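PDB 4Z0C: toll-like receptor 13 from Mus musculus, which recognises bacterial 23S ribosomal RNA as single-stranded RNA and triggers innate immune signalling through MYD88 and TRAF6. Local coordinates for residues L580-T585 with R590-N595; L266-V271 with L284-N289; Y418-F423 with L429-N434; N661-Q664 with D668-W671. All blocks are in the same frame, centred on the assembly; numbering follows the deposited sequence.

Contact 1: L580-T585 with R590-N595. With nucleotides of chain D.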
loop_
_atom_site.group_PDB
_atom_site.type_symbol
_atom_site.label_atom_id
_atom_site.label_comp_id
_atom_site.label_asym_id
_atom_site.label_seq_id
_atom_site.Cartn_x
_atom_site.Cartn_y
_atom_site.Cartn_z
ATOM N N LEU A 580 8.452 4.730 22.689
ATOM C CA LEU A 580 7.130 4.445 22.146
ATOM C C LEU A 580 6.731 5.532 21.155
ATOM O O LEU A 580 6.803 6.709 21.474
ATOM C CB LEU A 580 6.095 4.383 23.274
ATOM C CG LEU A 580 4.649 4.267 22.800
ATOM C CD1 LEU A 580 4.522 2.978 22.050
ATOM C CD2 LEU A 580 3.681 4.302 23.972
ATOM N N ASP A 581 6.334 5.147 19.948
ATOM C CA ASP A 581 5.810 6.111 18.978
ATOM C C ASP A 581 4.413 5.716 18.458
ATOM O O ASP A 581 4.226 4.647 17.876
ATOM C CB ASP A 581 6.785 6.285 17.816
ATOM C CG ASP A 581 6.318 7.322 16.792
ATOM O OD1 ASP A 581 5.277 7.121 16.134
ATOM O OD2 ASP A 581 7.021 8.326 16.596
ATOM N N ILE A 582 3.439 6.592 18.698
ATOM C CA ILE A 582 2.098 6.469 18.148
ATOM C C ILE A 582 1.698 7.785 17.494
ATOM O O ILE A 582 0.725 8.449 17.900
ATOM C CB ILE A 582 1.070 6.122 19.224
ATOM C CG1 ILE A 582 1.650 5.071 20.163
ATOM C CG2 ILE A 582 -0.204 5.612 18.562
ATOM C CD1 ILE A 582 0.708 4.629 21.246
ATOM N N SER A 583 2.470 8.161 16.484
ATOM C CA SER A 583 2.259 9.414 15.783
ATOM C C SER A 583 1.554 9.179 14.466
ATOM O O SER A 583 1.607 8.085 13.925
ATOM C CB SER A 583 3.603 10.102 15.530
ATOM O OG SER A 583 4.316 10.230 16.749
ATOM N N GLY A 584 0.885 10.210 13.964
ATOM C CA GLY A 584 0.382 10.203 12.605
ATOM C C GLY A 584 -0.965 9.531 12.366
ATOM O O GLY A 584 -1.242 9.165 11.239
ATOM N N THR A 585 -1.798 9.358 13.394
ATOM C CA THR A 585 -3.164 8.889 13.163
ATOM C C THR A 585 -4.028 10.017 12.601
ATOM O O THR A 585 -5.005 9.765 11.911
ATOM C CB THR A 585 -3.812 8.269 14.419
ATOM O OG1 THR A 585 -4.260 9.302 15.324
ATOM C CG2 THR A 585 -2.833 7.325 15.112
ATOM N N ARG A 590 -11.372 10.124 16.839
ATOM C CA ARG A 590 -11.778 9.113 15.872
ATOM C C ARG A 590 -10.680 8.086 15.619
ATOM O O ARG A 590 -10.983 6.916 15.451
ATOM C CB ARG A 590 -12.187 9.757 14.548
ATOM C CG ARG A 590 -13.467 10.577 14.619
ATOM C CD ARG A 590 -13.828 11.103 13.242
ATOM N NE ARG A 590 -14.303 12.477 13.303
ATOM C CZ ARG A 590 -13.625 13.525 12.848
ATOM N NH1 ARG A 590 -12.454 13.353 12.265
ATOM N NH2 ARG A 590 -14.128 14.744 12.951
ATOM N N SER A 591 -9.413 8.501 15.659
ATOM C CA SER A 591 -8.318 7.625 15.229
ATOM C C SER A 591 -7.442 7.087 16.350
ATOM O O SER A 591 -6.613 6.197 16.117
ATOM C CB SER A 591 -7.418 8.337 14.213
ATOM O OG SER A 591 -6.831 9.504 14.748
ATOM N N LEU A 592 -7.615 7.620 17.559
ATOM C CA LEU A 592 -6.727 7.269 18.663
ATOM C C LEU A 592 -7.494 7.184 19.964
ATOM O O LEU A 592 -8.246 8.088 20.291
ATOM C CB LEU A 592 -5.640 8.330 18.811
ATOM C CG LEU A 592 -4.222 7.963 19.272
ATOM C CD1 LEU A 592 -3.590 9.141 20.026
ATOM C CD2 LEU A 592 -4.136 6.678 20.074
ATOM N N TYR A 593 -7.327 6.081 20.680
ATOM C CA TYR A 593 -7.793 5.998 22.049
ATOM C C TYR A 593 -6.745 5.353 22.920
ATOM O O TYR A 593 -6.267 4.268 22.610
ATOM C CB TYR A 593 -9.108 5.225 22.170
ATOM C CG TYR A 593 -9.670 5.262 23.571
ATOM C CD1 TYR A 593 -9.265 4.344 24.539
ATOM C CD2 TYR A 593 -10.582 6.239 23.939
ATOM C CE1 TYR A 593 -9.767 4.401 25.833
ATOM C CE2 TYR A 593 -11.085 6.303 25.224
ATOM C CZ TYR A 593 -10.678 5.385 26.162
ATOM O OH TYR A 593 -11.200 5.464 27.432
ATOM N N LEU A 594 -6.422 6.015 24.028
ATOM C CA LEU A 594 -5.484 5.496 25.014
ATOM C C LEU A 594 -6.189 5.482 26.369
ATOM O O LEU A 594 -6.696 6.514 26.812
ATOM C CB LEU A 594 -4.227 6.379 25.083
ATOM C CG LEU A 594 -3.473 6.667 23.778
ATOM C CD1 LEU A 594 -2.349 7.670 23.993
ATOM C CD2 LEU A 594 -2.904 5.398 23.198
ATOM N N ASN A 595 -6.275 4.308 26.992
ATOM C CA ASN A 595 -6.871 4.183 28.316
ATOM C C ASN A 595 -6.182 5.159 29.262
ATOM O O ASN A 595 -4.975 5.398 29.147
ATOM C CB ASN A 595 -6.741 2.743 28.826
ATOM C CG ASN A 595 -7.371 2.532 30.210
ATOM O OD1 ASN A 595 -6.869 3.041 31.218
ATOM N ND2 ASN A 595 -8.461 1.758 30.262
ATOM P P A D 9 -16.219 7.665 13.359
ATOM O OP1 A D 9 -17.171 8.807 13.296
ATOM O OP2 A D 9 -15.165 7.522 14.385
ATOM O "O5'" A D 9 -17.105 6.345 13.430
ATOM C "C5'" A D 9 -16.466 5.079 13.468
ATOM C "C4'" A D 9 -17.425 3.956 13.215
ATOM O "O4'" A D 9 -17.769 3.922 11.802
ATOM C "C3'" A D 9 -16.882 2.579 13.566
ATOM O "O3'" A D 9 -17.921 1.814 14.171
ATOM C "C2'" A D 9 -16.493 1.994 12.202
ATOM O "O2'" A D 9 -16.544 0.584 12.131
ATOM C "C1'" A D 9 -17.507 2.644 11.266
ATOM N N9 A D 9 -17.017 2.848 9.896
ATOM C C8 A D 9 -15.815 3.402 9.510
ATOM N N7 A D 9 -15.647 3.496 8.211
ATOM C C5 A D 9 -16.831 2.978 7.694
ATOM C C6 A D 9 -17.287 2.785 6.369
ATOM N N6 A D 9 -16.569 3.121 5.284
ATOM N N1 A D 9 -18.526 2.238 6.197
ATOM C C2 A D 9 -19.229 1.909 7.289
ATOM N N3 A D 9 -18.897 2.039 8.575
ATOM C C4 A D 9 -17.681 2.583 8.718
#

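Contact 2: L266-V271 with L284-N289. With NAG (2-acetamido-2-deoxy-beta-D-glucopyranose), chain O.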
loop_
_atom_site.group_PDB
_atom_site.type_symbol
_atom_site.label_atom_id
_atom_site.label_comp_id
_atom_site.label_asym_id
_atom_site.label_seq_id
_atom_site.Cartn_x
_atom_site.Cartn_y
_atom_site.Cartn_z
ATOM N N LEU A 266 37.823 -2.591 -26.631
ATOM C CA LEU A 266 39.201 -2.107 -26.641
ATOM C C LEU A 266 40.076 -3.160 -27.319
ATOM O O LEU A 266 39.756 -4.347 -27.286
ATOM C CB LEU A 266 39.696 -1.851 -25.213
ATOM C CG LEU A 266 39.116 -0.688 -24.401
ATOM C CD1 LEU A 266 39.768 -0.563 -22.991
ATOM C CD2 LEU A 266 39.238 0.629 -25.169
ATOM N N ASP A 267 41.183 -2.724 -27.911
ATOM C CA ASP A 267 42.148 -3.631 -28.518
ATOM C C ASP A 267 42.913 -4.348 -27.411
ATOM O O ASP A 267 43.792 -3.754 -26.796
ATOM C CB ASP A 267 43.124 -2.818 -29.378
ATOM C CG ASP A 267 44.012 -3.689 -30.257
ATOM O OD1 ASP A 267 44.464 -4.758 -29.780
ATOM O OD2 ASP A 267 44.273 -3.286 -31.423
ATOM N N MET A 268 42.606 -5.622 -27.163
ATOM C CA MET A 268 43.259 -6.344 -26.063
ATOM C C MET A 268 44.771 -6.416 -26.179
ATOM O O MET A 268 45.464 -6.568 -25.173
ATOM C CB MET A 268 42.700 -7.760 -25.891
ATOM C CG MET A 268 41.421 -7.850 -25.090
ATOM S SD MET A 268 41.483 -6.930 -23.543
ATOM C CE MET A 268 40.542 -5.494 -24.065
ATOM N N LYS A 269 45.288 -6.295 -27.398
ATOM C CA LYS A 269 46.730 -6.332 -27.597
ATOM C C LYS A 269 47.352 -5.081 -26.979
ATOM O O LYS A 269 48.317 -5.170 -26.222
ATOM C CB LYS A 269 47.066 -6.474 -29.085
ATOM C CG LYS A 269 48.370 -7.220 -29.384
ATOM C CD LYS A 269 48.503 -7.547 -30.883
ATOM C CE LYS A 269 49.703 -6.873 -31.539
ATOM N NZ LYS A 269 49.559 -6.784 -33.027
ATOM N N THR A 270 46.776 -3.923 -27.277
ATOM C CA THR A 270 47.207 -2.684 -26.653
ATOM C C THR A 270 47.073 -2.760 -25.133
ATOM O O THR A 270 48.017 -2.502 -24.394
ATOM C CB THR A 270 46.347 -1.516 -27.109
ATOM O OG1 THR A 270 46.265 -1.508 -28.540
ATOM C CG2 THR A 270 46.930 -0.188 -26.566
ATOM N N VAL A 271 45.882 -3.134 -24.682
ATOM C CA VAL A 271 45.582 -3.217 -23.261
ATOM C C VAL A 271 46.571 -4.142 -22.535
ATOM O O VAL A 271 47.140 -3.770 -21.517
ATOM C CB VAL A 271 44.105 -3.670 -23.017
ATOM C CG1 VAL A 271 43.827 -3.793 -21.546
ATOM C CG2 VAL A 271 43.125 -2.669 -23.645
ATOM N N LEU A 284 41.068 -4.348 -11.700
ATOM C CA LEU A 284 40.759 -3.801 -13.013
ATOM C C LEU A 284 39.253 -3.640 -13.191
ATOM O O LEU A 284 38.503 -4.623 -13.192
ATOM C CB LEU A 284 41.355 -4.677 -14.132
ATOM C CG LEU A 284 41.001 -4.197 -15.539
ATOM C CD1 LEU A 284 41.534 -2.800 -15.781
ATOM C CD2 LEU A 284 41.486 -5.161 -16.598
ATOM N N VAL A 285 38.824 -2.391 -13.337
ATOM C CA VAL A 285 37.445 -2.084 -13.651
ATOM C C VAL A 285 37.317 -1.875 -15.165
ATOM O O VAL A 285 37.933 -0.982 -15.752
ATOM C CB VAL A 285 36.938 -0.890 -12.816
ATOM C CG1 VAL A 285 35.458 -0.618 -13.089
ATOM C CG2 VAL A 285 37.117 -1.200 -11.326
ATOM N N PHE A 286 36.494 -2.707 -15.786
ATOM C CA PHE A 286 36.550 -2.940 -17.226
ATOM C C PHE A 286 35.122 -3.025 -17.792
ATOM O O PHE A 286 34.651 -4.098 -18.164
ATOM C CB PHE A 286 37.314 -4.249 -17.461
ATOM C CG PHE A 286 38.173 -4.256 -18.694
ATOM C CD1 PHE A 286 39.012 -3.188 -18.979
ATOM C CD2 PHE A 286 38.172 -5.357 -19.548
ATOM C CE1 PHE A 286 39.811 -3.197 -20.111
ATOM C CE2 PHE A 286 38.968 -5.379 -20.677
ATOM C CZ PHE A 286 39.788 -4.295 -20.958
ATOM N N GLN A 287 34.465 -1.869 -17.879
ATOM C CA GLN A 287 33.023 -1.782 -18.089
ATOM C C GLN A 287 32.510 -1.131 -19.372
ATOM O O GLN A 287 33.201 -0.352 -20.017
ATOM C CB GLN A 287 32.381 -1.028 -16.923
ATOM C CG GLN A 287 32.525 -1.695 -15.591
ATOM C CD GLN A 287 31.679 -0.992 -14.550
ATOM O OE1 GLN A 287 31.307 0.170 -14.729
ATOM N NE2 GLN A 287 31.316 -1.709 -13.490
ATOM N N LYS A 288 31.250 -1.441 -19.690
ATOM C CA LYS A 288 30.512 -0.794 -20.776
ATOM C C LYS A 288 30.985 -1.185 -22.178
ATOM O O LYS A 288 31.381 -0.340 -22.978
ATOM C CB LYS A 288 30.413 0.736 -20.594
ATOM C CG LYS A 288 29.495 1.145 -19.439
ATOM C CD LYS A 288 29.260 2.658 -19.377
ATOM C CE LYS A 288 28.746 3.103 -18.002
ATOM N NZ LYS A 288 28.649 4.591 -17.857
ATOM N N ASN A 289 30.918 -2.480 -22.458
ATOM C CA ASN A 289 31.094 -2.975 -23.815
ATOM C C ASN A 289 32.527 -2.784 -24.269
ATOM O O ASN A 289 32.825 -2.396 -25.402
ATOM C CB ASN A 289 30.116 -2.269 -24.746
ATOM C CG ASN A 289 30.109 -2.834 -26.123
ATOM O OD1 ASN A 289 30.254 -4.044 -26.329
ATOM N ND2 ASN A 289 29.983 -1.942 -27.099
HETATM C C1 NAG O . 29.551 -3.879 -29.240
HETATM C C2 NAG O . 28.534 -2.817 -29.595
HETATM C C3 NAG O . 28.309 -2.998 -31.086
HETATM C C4 NAG O . 29.655 -2.828 -31.822
HETATM C C5 NAG O . 30.871 -3.416 -31.062
HETATM C C6 NAG O . 32.193 -2.754 -31.439
HETATM C C7 NAG O . 26.665 -1.927 -28.305
HETATM C C8 NAG O . 25.608 -2.236 -27.295
HETATM N N2 NAG O . 27.349 -2.962 -28.771
HETATM O O3 NAG O . 27.333 -2.075 -31.517
HETATM O O4 NAG O . 29.564 -3.438 -33.100
HETATM O O5 NAG O . 30.772 -3.329 -29.649
HETATM O O6 NAG O . 33.215 -3.317 -30.645
HETATM O O7 NAG O . 26.844 -0.772 -28.668
#

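Contact 3: Y418-F423 with L429-N434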
loop_
_atom_site.group_PDB
_atom_site.type_symbol
_atom_site.label_atom_id
_atom_site.label_comp_id
_atom_site.label_asym_id
_atom_site.label_seq_id
_atom_site.Cartn_x
_atom_site.Cartn_y
_atom_site.Cartn_z
ATOM N N TYR A 418 13.318 -27.292 0.468
ATOM C CA TYR A 418 14.450 -27.839 -0.278
ATOM C C TYR A 418 15.254 -26.751 -0.962
ATOM O O TYR A 418 16.206 -27.037 -1.674
ATOM C CB TYR A 418 13.980 -28.843 -1.338
ATOM C CG TYR A 418 13.153 -29.994 -0.799
ATOM C CD1 TYR A 418 13.690 -30.897 0.120
ATOM C CD2 TYR A 418 11.851 -30.208 -1.248
ATOM C CE1 TYR A 418 12.941 -31.952 0.608
ATOM C CE2 TYR A 418 11.099 -31.260 -0.775
ATOM C CZ TYR A 418 11.647 -32.130 0.153
ATOM O OH TYR A 418 10.888 -33.184 0.619
ATOM N N SER A 419 14.883 -25.500 -0.726
ATOM C CA SER A 419 15.457 -24.395 -1.478
ATOM C C SER A 419 16.829 -23.952 -0.955
ATOM O O SER A 419 17.611 -23.387 -1.712
ATOM C CB SER A 419 14.500 -23.200 -1.471
ATOM O OG SER A 419 13.260 -23.503 -2.084
ATOM N N PHE A 420 17.116 -24.192 0.329
ATOM C CA PHE A 420 18.355 -23.679 0.957
ATOM C C PHE A 420 19.197 -24.697 1.732
ATOM O O PHE A 420 19.852 -24.351 2.712
ATOM C CB PHE A 420 18.041 -22.495 1.884
ATOM C CG PHE A 420 17.246 -21.417 1.228
ATOM C CD1 PHE A 420 17.849 -20.541 0.336
ATOM C CD2 PHE A 420 15.891 -21.293 1.479
ATOM C CE1 PHE A 420 17.107 -19.559 -0.287
ATOM C CE2 PHE A 420 15.140 -20.306 0.860
ATOM C CZ PHE A 420 15.738 -19.443 -0.022
ATOM N N THR A 421 19.213 -25.934 1.270
ATOM C CA THR A 421 19.931 -27.007 1.948
ATOM C C THR A 421 21.452 -26.862 1.838
ATOM O O THR A 421 22.201 -27.399 2.652
ATOM C CB THR A 421 19.492 -28.354 1.363
ATOM O OG1 THR A 421 18.071 -28.457 1.488
ATOM C CG2 THR A 421 20.160 -29.523 2.085
ATOM N N GLN A 422 21.905 -26.132 0.827
ATOM C CA GLN A 422 23.325 -26.051 0.541
ATOM C C GLN A 422 24.055 -24.893 1.241
ATOM O O GLN A 422 25.256 -24.674 1.009
ATOM C CB GLN A 422 23.515 -25.959 -0.972
ATOM C CG GLN A 422 22.801 -27.057 -1.710
ATOM C CD GLN A 422 23.371 -28.407 -1.368
ATOM O OE1 GLN A 422 24.543 -28.674 -1.622
ATOM N NE2 GLN A 422 22.555 -29.264 -0.764
ATOM N N PHE A 423 23.356 -24.167 2.111
ATOM C CA PHE A 423 23.944 -22.979 2.726
ATOM C C PHE A 423 24.001 -23.019 4.251
ATOM O O PHE A 423 23.472 -22.124 4.899
ATOM C CB PHE A 423 23.163 -21.730 2.303
ATOM C CG PHE A 423 22.967 -21.616 0.819
ATOM C CD1 PHE A 423 24.017 -21.823 -0.050
ATOM C CD2 PHE A 423 21.723 -21.308 0.290
ATOM C CE1 PHE A 423 23.822 -21.730 -1.427
ATOM C CE2 PHE A 423 21.530 -21.212 -1.085
ATOM C CZ PHE A 423 22.574 -21.420 -1.936
ATOM N N LEU A 429 20.025 -13.443 4.304
ATOM C CA LEU A 429 19.288 -13.864 3.121
ATOM C C LEU A 429 18.271 -12.810 2.691
ATOM O O LEU A 429 17.316 -12.508 3.423
ATOM C CB LEU A 429 18.623 -15.212 3.358
ATOM C CG LEU A 429 17.677 -15.693 2.256
ATOM C CD1 LEU A 429 18.390 -15.819 0.894
ATOM C CD2 LEU A 429 17.075 -17.009 2.686
ATOM N N ASP A 430 18.471 -12.249 1.502
ATOM C CA ASP A 430 17.600 -11.177 1.048
ATOM C C ASP A 430 16.639 -11.670 -0.033
ATOM O O ASP A 430 17.040 -11.879 -1.193
ATOM C CB ASP A 430 18.414 -9.990 0.532
ATOM C CG ASP A 430 17.565 -8.731 0.340
ATOM O OD1 ASP A 430 16.315 -8.794 0.487
ATOM O OD2 ASP A 430 18.142 -7.674 0.010
ATOM N N LEU A 431 15.369 -11.835 0.347
ATOM C CA LEU A 431 14.335 -12.295 -0.586
ATOM C C LEU A 431 13.337 -11.199 -0.854
ATOM O O LEU A 431 12.215 -11.456 -1.299
ATOM C CB LEU A 431 13.612 -13.528 -0.052
ATOM C CG LEU A 431 14.443 -14.785 -0.282
ATOM C CD1 LEU A 431 14.052 -15.896 0.680
ATOM C CD2 LEU A 431 14.257 -15.212 -1.721
ATOM N N GLY A 432 13.753 -9.976 -0.555
ATOM C CA GLY A 432 12.902 -8.822 -0.708
ATOM C C GLY A 432 12.437 -8.590 -2.130
ATOM O O GLY A 432 13.109 -8.957 -3.072
ATOM N N ASP A 433 11.240 -8.029 -2.265
ATOM C CA ASP A 433 10.730 -7.535 -3.532
ATOM C C ASP A 433 10.595 -8.648 -4.577
ATOM O O ASP A 433 10.677 -8.402 -5.778
ATOM C CB ASP A 433 11.591 -6.392 -4.053
ATOM C CG ASP A 433 10.923 -5.631 -5.183
ATOM O OD1 ASP A 433 9.676 -5.645 -5.246
ATOM O OD2 ASP A 433 11.645 -5.053 -6.029
ATOM N N ASN A 434 10.393 -9.874 -4.115
ATOM C CA ASN A 434 10.034 -10.945 -5.029
ATOM C C ASN A 434 8.514 -11.030 -5.214
ATOM O O ASN A 434 7.829 -10.016 -5.095
ATOM C CB ASN A 434 10.672 -12.266 -4.594
ATOM C CG ASN A 434 12.173 -12.326 -4.953
ATOM O OD1 ASN A 434 12.534 -12.467 -6.118
ATOM N ND2 ASN A 434 13.034 -12.239 -3.953
#

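Contact 4: N661-Q664 with D668-W671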
loop_
_atom_site.group_PDB
_atom_site.type_symbol
_atom_site.label_atom_id
_atom_site.label_comp_id
_atom_site.label_asym_id
_atom_site.label_seq_id
_atom_site.Cartn_x
_atom_site.Cartn_y
_atom_site.Cartn_z
ATOM N N ASN A 661 1.228 23.486 17.439
ATOM C CA ASN A 661 -0.064 23.418 18.132
ATOM C C ASN A 661 -0.875 24.710 18.042
ATOM O O ASN A 661 -0.611 25.551 17.183
ATOM C CB ASN A 661 0.114 22.951 19.573
ATOM C CG ASN A 661 0.293 21.455 19.675
ATOM O OD1 ASN A 661 -0.621 20.746 20.054
ATOM N ND2 ASN A 661 1.454 20.962 19.271
ATOM N N LYS A 662 -1.854 24.866 18.927
ATOM C CA LYS A 662 -2.726 26.038 18.899
ATOM C C LYS A 662 -2.797 26.724 20.261
ATOM O O LYS A 662 -3.876 27.064 20.744
ATOM C CB LYS A 662 -4.134 25.641 18.458
ATOM C CG LYS A 662 -4.200 24.770 17.202
ATOM C CD LYS A 662 -5.189 25.343 16.202
ATOM C CE LYS A 662 -4.564 25.556 14.836
ATOM N NZ LYS A 662 -5.288 24.763 13.810
ATOM N N LEU A 663 -1.642 26.929 20.871
ATOM C CA LEU A 663 -1.572 27.466 22.222
ATOM C C LEU A 663 -2.158 28.880 22.309
ATOM O O LEU A 663 -1.739 29.790 21.593
ATOM C CB LEU A 663 -0.121 27.453 22.693
ATOM C CG LEU A 663 0.307 26.244 23.530
ATOM C CD1 LEU A 663 -0.567 25.042 23.270
ATOM C CD2 LEU A 663 1.776 25.911 23.302
ATOM N N GLN A 664 -3.129 29.071 23.193
ATOM C CA GLN A 664 -3.819 30.346 23.238
ATOM C C GLN A 664 -3.088 31.361 24.108
ATOM O O GLN A 664 -2.582 31.023 25.182
ATOM C CB GLN A 664 -5.246 30.156 23.719
ATOM C CG GLN A 664 -5.866 28.859 23.268
ATOM C CD GLN A 664 -7.341 29.009 22.998
ATOM O OE1 GLN A 664 -7.736 29.626 22.006
ATOM N NE2 GLN A 664 -8.169 28.478 23.894
ATOM N N ASP A 668 -4.744 31.010 30.758
ATOM C CA ASP A 668 -4.695 29.560 30.939
ATOM C C ASP A 668 -3.284 29.037 30.691
ATOM O O ASP A 668 -2.886 28.018 31.248
ATOM C CB ASP A 668 -5.683 28.860 30.015
ATOM C CG ASP A 668 -7.123 29.108 30.415
ATOM O OD1 ASP A 668 -7.481 30.283 30.621
ATOM O OD2 ASP A 668 -7.892 28.133 30.534
ATOM N N ASN A 669 -2.529 29.755 29.866
ATOM C CA ASN A 669 -1.168 29.364 29.523
ATOM C C ASN A 669 -0.101 30.170 30.226
ATOM O O ASN A 669 1.085 30.062 29.878
ATOM C CB ASN A 669 -0.961 29.452 28.005
ATOM C CG ASN A 669 -1.634 28.329 27.277
ATOM O OD1 ASN A 669 -1.564 27.183 27.712
ATOM N ND2 ASN A 669 -2.329 28.649 26.188
ATOM N N LEU A 670 -0.516 30.981 31.203
ATOM C CA LEU A 670 0.416 31.867 31.899
ATOM C C LEU A 670 1.518 31.085 32.601
ATOM O O LEU A 670 2.675 31.417 32.453
ATOM C CB LEU A 670 -0.299 32.804 32.880
ATOM C CG LEU A 670 0.656 33.732 33.643
ATOM C CD1 LEU A 670 1.410 34.601 32.652
ATOM C CD2 LEU A 670 -0.075 34.595 34.660
ATOM N N TRP A 671 1.175 30.029 33.338
ATOM C CA TRP A 671 2.235 29.233 33.955
ATOM C C TRP A 671 3.218 28.659 32.912
ATOM O O TRP A 671 4.443 28.729 33.092
ATOM C CB TRP A 671 1.684 28.087 34.819
ATOM C CG TRP A 671 2.838 27.234 35.310
ATOM C CD1 TRP A 671 3.633 27.474 36.402
ATOM C CD2 TRP A 671 3.364 26.048 34.687
ATOM N NE1 TRP A 671 4.605 26.501 36.508
ATOM C CE2 TRP A 671 4.461 25.616 35.468
ATOM C CE3 TRP A 671 3.005 25.304 33.557
ATOM C CZ2 TRP A 671 5.200 24.468 35.150
ATOM C CZ3 TRP A 671 3.745 24.163 33.245
ATOM C CH2 TRP A 671 4.822 23.756 34.040
#

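Contact 1: L580-T585 with R590-N595
Two hydroxyls meet directly: S591 OG gives its proton to T585 OG1 at 2.6 Å, a short bond between neutral groups in an otherwise greasy seam. Both oxygens occupy the position between backbone N and carbonyl carbon (chi1 60° for S591, 78° for T585), which turns them toward one another. The bond is one link of a relay, since S591 OG accepts from D587 N and T585 OG1 passes its own proton to N613 OD1 of the next coil. Small hydroxyl side chains suit this place, being able to give and accept at once. Beside the relay, the aliphatic side of the leucine-rich repeat closes: I582 CG2 lies 4.3 Å from L592 CD2, and I582 CD1 reaches L594 CD2 at 4.2 Å as these two side chains run past each other in opposite directions. At the inner strand, D581 OD1 accepts from S583 N (3.0 Å) in an Asx turn, while D581 OD2 accepts a hydrogen bond from N6 of an adenine base of the RNA. R590 brings its CG to a phosphate of chain D, and its NH1 pairs with D587. Each buried hydroxyl thus both donates and accepts, a chain whose bonds probably strengthen one another.

Contact 2: L266-V271 with L284-N289
D267 OD1 accepts from K269 N at 3.0 Å, using its anti lone pair, and so caps the start of helix 268-275, whose M268 meets F286 across the contact. Aspartate is well fitted to the N-cap because its short carboxylate can turn back to a backbone N-H of the first turn. The site belongs to the leucine-rich-repeat horseshoe, where F286 of one repeat meets three side chains of the segment 266-271 before it.

F286 sends its ring from the loop after strand 283-285 toward helix 268-275, bridging from the inner strand side to the outer helix. Three side chains receive it. M268 CE comes up to F286 CZ at 3.4 Å, at the ring edge and near its plane, and the sulfur follows in a Met-aromatic contact, with SD 5.2 Å from the centroid of the F286 ring and 79° off the normal. Methionine suits this place because its chain, bent at chi2 and chi3, can bring a slim thioether end to the rim. L266 CD1 touches F286 CE1 at 3.9 Å, and V271 CG1 adds a branch near CZ. One ring face carries L284 CD2, from the strand just before it, and L299 of helix 293-302 also packs on F286. Farther along the loop, N289 is a predicted N-linked site, and an N-acetylglucosamine is seen beside it. The sugar is attached to the protein, but as modelled its C1 lies 2.9 Å from N289 ND2, so the bond from ND2 to the ring oxygen O5 is doubtful too.

Contact 3: Y418-F423 with L429-N434
F420 and L429 come from opposite directions, and the leucine methyl CD2 settles over one face of the phenyl ring, 4.0 Å from its centroid and 19° off the normal, a CH-pi contact. This is the interior of a leucine-rich-repeat coil: F420 comes from the loop of the outer side, where the repeat consensus has a phenylalanine, and L429 and L431 from the strand side of the next repeat. A flat, large ring suits the outer position because it reaches from the outer loop to the leucines of the strand side. With CG anti to its carbonyl carbon (chi1 -52°), F420 points CZ inward, where L431 CD1 arrives obliquely at 4.0 Å. The opposite face of the ring is backed by S419 CB, and F423 CD2 lies at its edge, so the ring's rotation is held from several directions. L429 also packs on L405 and L453 of the flanking strands. Around L431 the chain turns: D430 OD1 accepts from G432 N at 3.0 Å in an Asx turn, and a type II turn runs from L431 to N434. N434, at the asparagine position of the repeat consensus, ties its amide to L407 and I412, and its ND2 reaches L431 O at 2.9 Å from above the carbonyl plane.

Contact 4: N661-Q664 with D668-W671
The backbone of Q664 passes that of N669 with their CA atoms 6.9 Å apart, as the chain leaves the last strand of the horseshoe and turns into helix 670-678. This is the LRRCT module, the cap that closes the C-terminal end of the leucine-rich-repeat solenoid. One side chain carries the contact. N669, with CG anti to its carbonyl carbon (chi1 -74°), lays its amide against the backbone of Q664 and gives an ND2 proton to Q664 O at 2.6 Å. The bond is nearly straight (170°), lies in the carbonyl plane on a lone pair, and falls in the plane of the asparagine amide too, which fixes the rotation of the amide. ND2 has a second acceptor in K640 O, while OD1 accepts from I642 N. Asparagine suits a buried site of this kind because one short, rigid group supplies both donors and acceptor, and here all are used on backbone atoms of two chain segments. N669 stands at the N-cap of the helix but makes no capping bond; its amide is bound to backbone atoms of Q664, K640 and I642 instead. The remaining contacts are loose: L663 CB comes to 4.3 Å from N669 ND2, and Q664 CB to 4.1 Å. Close by the main bond, Q664 N lies 3.1 Å from N669 ND2, two donors side by side without a hydrogen bond.

Overall arrangement
This chain is the leucine-rich-repeat part of the receptor, predicted to be extracellular. Along it the order is contact 2, contact 3, contact 1, contact 4, each closing before the next opens. Contacts 1 to 3 each include an inner strand of the horseshoe, 579-581, 283-285 and 428-430, whereas contact 4 lies in the cap after the last strand, 655-657. The centres of contacts 2 and 3 are about 35 Å apart, and those of contacts 2 and 4 about 71 Å. Contacts 1 and 3 also touch the second subunit, and contact 4 reaches it only by a weak, long ion pair. Among these four, the contacts near RNA and the second subunit are the later ones along the chain.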